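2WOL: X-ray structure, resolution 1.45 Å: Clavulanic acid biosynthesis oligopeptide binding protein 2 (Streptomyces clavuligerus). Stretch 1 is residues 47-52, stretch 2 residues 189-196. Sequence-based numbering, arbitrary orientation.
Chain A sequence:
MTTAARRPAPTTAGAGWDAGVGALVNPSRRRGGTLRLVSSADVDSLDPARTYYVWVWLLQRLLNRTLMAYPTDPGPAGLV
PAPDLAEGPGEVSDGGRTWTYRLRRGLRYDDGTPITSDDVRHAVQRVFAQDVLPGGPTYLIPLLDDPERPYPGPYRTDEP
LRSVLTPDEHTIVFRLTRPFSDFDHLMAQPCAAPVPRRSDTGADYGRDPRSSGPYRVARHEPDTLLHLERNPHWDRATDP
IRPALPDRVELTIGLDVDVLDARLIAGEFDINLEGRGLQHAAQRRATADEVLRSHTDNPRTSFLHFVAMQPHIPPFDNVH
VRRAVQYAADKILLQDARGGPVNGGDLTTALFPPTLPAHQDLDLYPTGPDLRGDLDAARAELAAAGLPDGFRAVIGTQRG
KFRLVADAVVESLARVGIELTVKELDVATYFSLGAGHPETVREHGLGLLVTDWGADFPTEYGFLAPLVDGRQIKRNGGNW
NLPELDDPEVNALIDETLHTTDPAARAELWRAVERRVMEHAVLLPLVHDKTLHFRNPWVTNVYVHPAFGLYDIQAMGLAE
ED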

ATOM      1  N   ASP A  47      -2.000  -1.992  17.890  1.00  8.44           N
ATOM      2  CA  ASP A  47      -0.894  -1.075  18.128  1.00  8.30           C
ATOM      3  C   ASP A  47      -0.675  -0.330  16.812  1.00  8.06           C
ATOM      4  O   ASP A  47      -0.409  -0.955  15.784  1.00  7.83           O
ATOM      5  CB  ASP A  47       0.360  -1.860  18.549  1.00  7.94           C
ATOM      6  CG  ASP A  47       1.519  -0.963  18.962  1.00  8.50           C
ATOM      7  OD1 ASP A  47       1.674   0.133  18.389  1.00  8.29           O
ATOM      8  OD2 ASP A  47       2.298  -1.378  19.855  1.00  8.55           O
ATOM      9  N   PRO A  48      -0.798   1.012  16.823  1.00  8.24           N
ATOM     10  CA  PRO A  48      -0.684   1.751  15.555  1.00  8.43           C
ATOM     11  C   PRO A  48       0.665   1.563  14.844  1.00  8.32           C
ATOM     12  O   PRO A  48       0.762   1.767  13.631  1.00  7.97           O
ATOM     13  CB  PRO A  48      -0.870   3.215  15.982  1.00  8.57           C
ATOM     14  CG  PRO A  48      -0.566   3.233  17.440  1.00  9.41           C
ATOM     15  CD  PRO A  48      -1.032   1.913  17.965  1.00  8.73           C
ATOM     16  N   ALA A  49       1.695   1.175  15.595  1.00  8.27           N
ATOM     17  CA  ALA A  49       3.028   0.987  15.027  1.00  8.07           C
ATOM     18  C   ALA A  49       3.265  -0.401  14.434  1.00  7.96           C
ATOM     19  O   ALA A  49       4.258  -0.609  13.736  1.00  7.72           O
ATOM     20  CB  ALA A  49       4.094   1.298  16.068  1.00  8.39           C
ATOM     21  N   ARG A  50       2.367  -1.342  14.716  1.00  7.75           N
ATOM     22  CA  ARG A  50       2.619  -2.748  14.401  1.00  8.12           C
ATOM     23  C   ARG A  50       1.703  -3.323  13.329  1.00  8.07           C
ATOM     24  O   ARG A  50       1.654  -4.544  13.131  1.00  8.80           O
ATOM     25  CB  ARG A  50       2.543  -3.591  15.670  1.00  8.18           C
ATOM     26  CG  ARG A  50       3.545  -3.174  16.740  1.00  8.29           C
ATOM     27  CD  ARG A  50       3.462  -4.081  17.951  1.00  8.37           C
ATOM     28  NE  ARG A  50       3.915  -5.437  17.649  1.00  9.07           N
ATOM     29  CZ  ARG A  50       3.876  -6.453  18.506  1.00 10.28           C
ATOM     30  NH1 ARG A  50       3.399  -6.280  19.734  1.00 10.48           N
ATOM     31  NH2 ARG A  50       4.311  -7.649  18.130  1.00 10.84           N
ATOM     32  N   THR A  51       0.986  -2.442  12.637  1.00  7.99           N
ATOM     33  CA  THR A  51       0.111  -2.864  11.551  1.00  7.91           C
ATOM     34  C   THR A  51       0.706  -2.599  10.165  1.00  8.12           C
ATOM     35  O   THR A  51       1.293  -1.538   9.911  1.00  8.01           O
ATOM     36  CB  THR A  51      -1.301  -2.247  11.654  1.00  7.60           C
ATOM     37  OG1 THR A  51      -2.072  -2.677  10.526  1.00  7.35           O
ATOM     38  CG2 THR A  51      -1.244  -0.708  11.674  1.00  7.27           C
ATOM     39  N   TYR A  52       0.541  -3.583   9.284  1.00  8.53           N
ATOM     40  CA  TYR A  52       0.965  -3.472   7.892  1.00  9.02           C
ATOM     41  C   TYR A  52      -0.177  -3.846   6.942  1.00  9.46           C
ATOM     42  O   TYR A  52       0.069  -4.215   5.788  1.00 10.34           O
ATOM     43  CB  TYR A  52       2.194  -4.355   7.610  1.00  9.17           C
ATOM     44  CG  TYR A  52       3.318  -3.620   6.907  1.00  9.16           C
ATOM     45  CD1 TYR A  52       4.608  -3.617   7.437  1.00  9.03           C
ATOM     46  CD2 TYR A  52       3.086  -2.903   5.732  1.00  9.58           C
ATOM     47  CE1 TYR A  52       5.645  -2.933   6.804  1.00  9.68           C
ATOM     48  CE2 TYR A  52       4.115  -2.210   5.092  1.00  9.85           C
ATOM     49  CZ  TYR A  52       5.390  -2.229   5.637  1.00  8.97           C
ATOM     50  OH  TYR A  52       6.415  -1.550   5.019  1.00  9.95           O
ATOM     51  N   GLN A 189       1.637   8.245   8.540  1.00 10.37           N
ATOM     52  CA  GLN A 189       1.471   6.816   8.797  1.00  9.80           C
ATOM     53  C   GLN A 189       1.204   6.552  10.282  1.00  9.69           C
ATOM     54  O   GLN A 189       1.724   7.271  11.132  1.00  9.80           O
ATOM     55  CB  GLN A 189       2.699   6.040   8.298  1.00  9.84           C
ATOM     56  CG  GLN A 189       3.101   6.359   6.837  1.00  9.82           C
ATOM     57  CD  GLN A 189       1.944   6.268   5.839  1.00 11.85           C
ATOM     58  OE1 GLN A 189       1.812   7.103   4.929  1.00 13.16           O
ATOM     59  NE2 GLN A 189       1.106   5.254   6.002  1.00 11.30           N
ATOM     60  N   PRO A 190       0.370   5.540  10.600  1.00  9.42           N
ATOM     61  CA  PRO A 190       0.020   5.283  12.010  1.00  9.20           C
ATOM     62  C   PRO A 190       1.193   4.973  12.949  1.00  8.82           C
ATOM     63  O   PRO A 190       1.068   5.168  14.160  1.00  8.80           O
ATOM     64  CB  PRO A 190      -0.967   4.109  11.935  1.00  9.33           C
ATOM     65  CG  PRO A 190      -0.806   3.533  10.566  1.00  9.64           C
ATOM     66  CD  PRO A 190      -0.345   4.641   9.677  1.00  9.32           C
ATOM     67  N   CYS A 191       2.324   4.514  12.414  1.00  8.77           N
ATOM     68  CA  CYS A 191       3.504   4.303  13.255  1.00  8.63           C
ATOM     69  C   CYS A 191       4.101   5.621  13.773  1.00  8.85           C
ATOM     70  O   CYS A 191       4.959   5.607  14.653  1.00  9.22           O
ATOM     71  CB  CYS A 191       4.559   3.435  12.549  1.00  8.77           C
ATOM     72  SG  CYS A 191       5.371   4.185  11.138  1.00  8.99           S
ATOM     73  N   ALA A 192       3.638   6.748  13.230  1.00  8.70           N
ATOM     74  CA  ALA A 192       4.057   8.072  13.690  1.00  8.57           C
ATOM     75  C   ALA A 192       2.962   8.813  14.473  1.00  8.54           C
ATOM     76  O   ALA A 192       3.152   9.969  14.866  1.00  8.80           O
ATOM     77  CB  ALA A 192       4.555   8.912  12.524  1.00  8.68           C
ATOM     78  N   ALA A 193       1.826   8.154  14.697  1.00  8.04           N
ATOM     79  CA  ALA A 193       0.788   8.687  15.588  1.00  8.26           C
ATOM     80  C   ALA A 193       1.303   8.712  17.028  1.00  8.35           C
ATOM     81  O   ALA A 193       1.895   7.736  17.492  1.00  8.61           O
ATOM     82  CB  ALA A 193      -0.484   7.862  15.492  1.00  8.38           C
ATOM     83  N   PRO A 194       1.070   9.824  17.751  1.00  8.29           N
ATOM     84  CA  PRO A 194       1.675   9.946  19.078  1.00  8.37           C
ATOM     85  C   PRO A 194       1.279   8.829  20.040  1.00  8.63           C
ATOM     86  O   PRO A 194       0.129   8.384  20.056  1.00  8.84           O
ATOM     87  CB  PRO A 194       1.166  11.309  19.580  1.00  8.23           C
ATOM     88  CG  PRO A 194      -0.013  11.633  18.723  1.00  8.38           C
ATOM     89  CD  PRO A 194       0.264  11.005  17.397  1.00  8.49           C
ATOM     90  N   VAL A 195       2.260   8.385  20.825  1.00  8.42           N
ATOM     91  CA  VAL A 195       2.053   7.408  21.886  1.00  8.64           C
ATOM     92  C   VAL A 195       2.728   7.997  23.117  1.00  8.73           C
ATOM     93  O   VAL A 195       3.940   8.216  23.100  1.00  9.08           O
ATOM     94  CB  VAL A 195       2.704   6.041  21.551  1.00  8.33           C
ATOM     95  CG1 VAL A 195       2.648   5.107  22.748  1.00  9.13           C
ATOM     96  CG2 VAL A 195       2.022   5.390  20.350  1.00  8.67           C
ATOM     97  N   PRO A 196       1.948   8.276  24.180  1.00  9.05           N
ATOM     98  CA  PRO A 196       2.580   8.840  25.372  1.00  9.50           C
ATOM     99  C   PRO A 196       3.309   7.746  26.145  1.00  9.80           C
ATOM    100  O   PRO A 196       2.730   6.690  26.415  1.00  9.53           O
ATOM    101  CB  PRO A 196       1.396   9.398  26.168  1.00  9.46           C
ATOM    102  CG  PRO A 196       0.238   8.579  25.763  1.00  9.30           C
ATOM    103  CD  PRO A 196       0.494   8.093  24.352  1.00  9.04           C
TER

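No hydrogen bond joins these two stretches; shape and apolar surface carry the contact, and each side is held by hydrogen bonds of its own. In stretch 1, Asp47 to Arg50 form a type I beta turn, closed by Arg50 N to Asp47 O at 3.0 Å. The t rotamer of Asp47 (chi1 -174°) carries its carboxylate back over the turn, where OD1 accepts from Ala49 N at 3.0 Å and 160°. That bond satisfies an amide inside the turn, while Pro48 between them has no amide hydrogen to satisfy and a ring that holds phi at -60°, as the turn requires.

Stretch 2 answers with a short 3-10 segment, 190-192, that begins with Pro190. Ala192 N bonds Gln189 O at 2.9 Å and Ala193 N bonds Pro190 O at 3.1 Å.

The two stretches come close enough for backbone to touch backbone: Ala49 CA lies 3.8 Å from Cys191 CA, and Ala49 CB lies 4.1 Å from Cys191 CB. Both CA-to-CB bonds run sideways, so the methyl and the thiol-bearing carbon meet flank to flank. Cys191 takes chi1 68° (p), and its SG lies farther from Ala49 CB than its CB does. Pro48 O approaches Cys191 N to 3.4 Å, but the angle is too poor for a hydrogen bond.

Pro48 is covered most. Its CB sits 3.3 Å from Pro190 O and 4.1 Å from Pro190 CB, while its CG reaches Val195 CG2 at 4.5 Å, a looser apolar contact. Val195 is t (chi1 172°), which places CG2 nearer that ring than CG1. Thr51, also t (chi1 178°), brings its methyl CG2 within 4.4 Å of Pro190 CG, while OG1 is hydrogen-bonded beside the stretches. The pattern is compact: hydrogen bonds lie within each stretch, apolar surface between them.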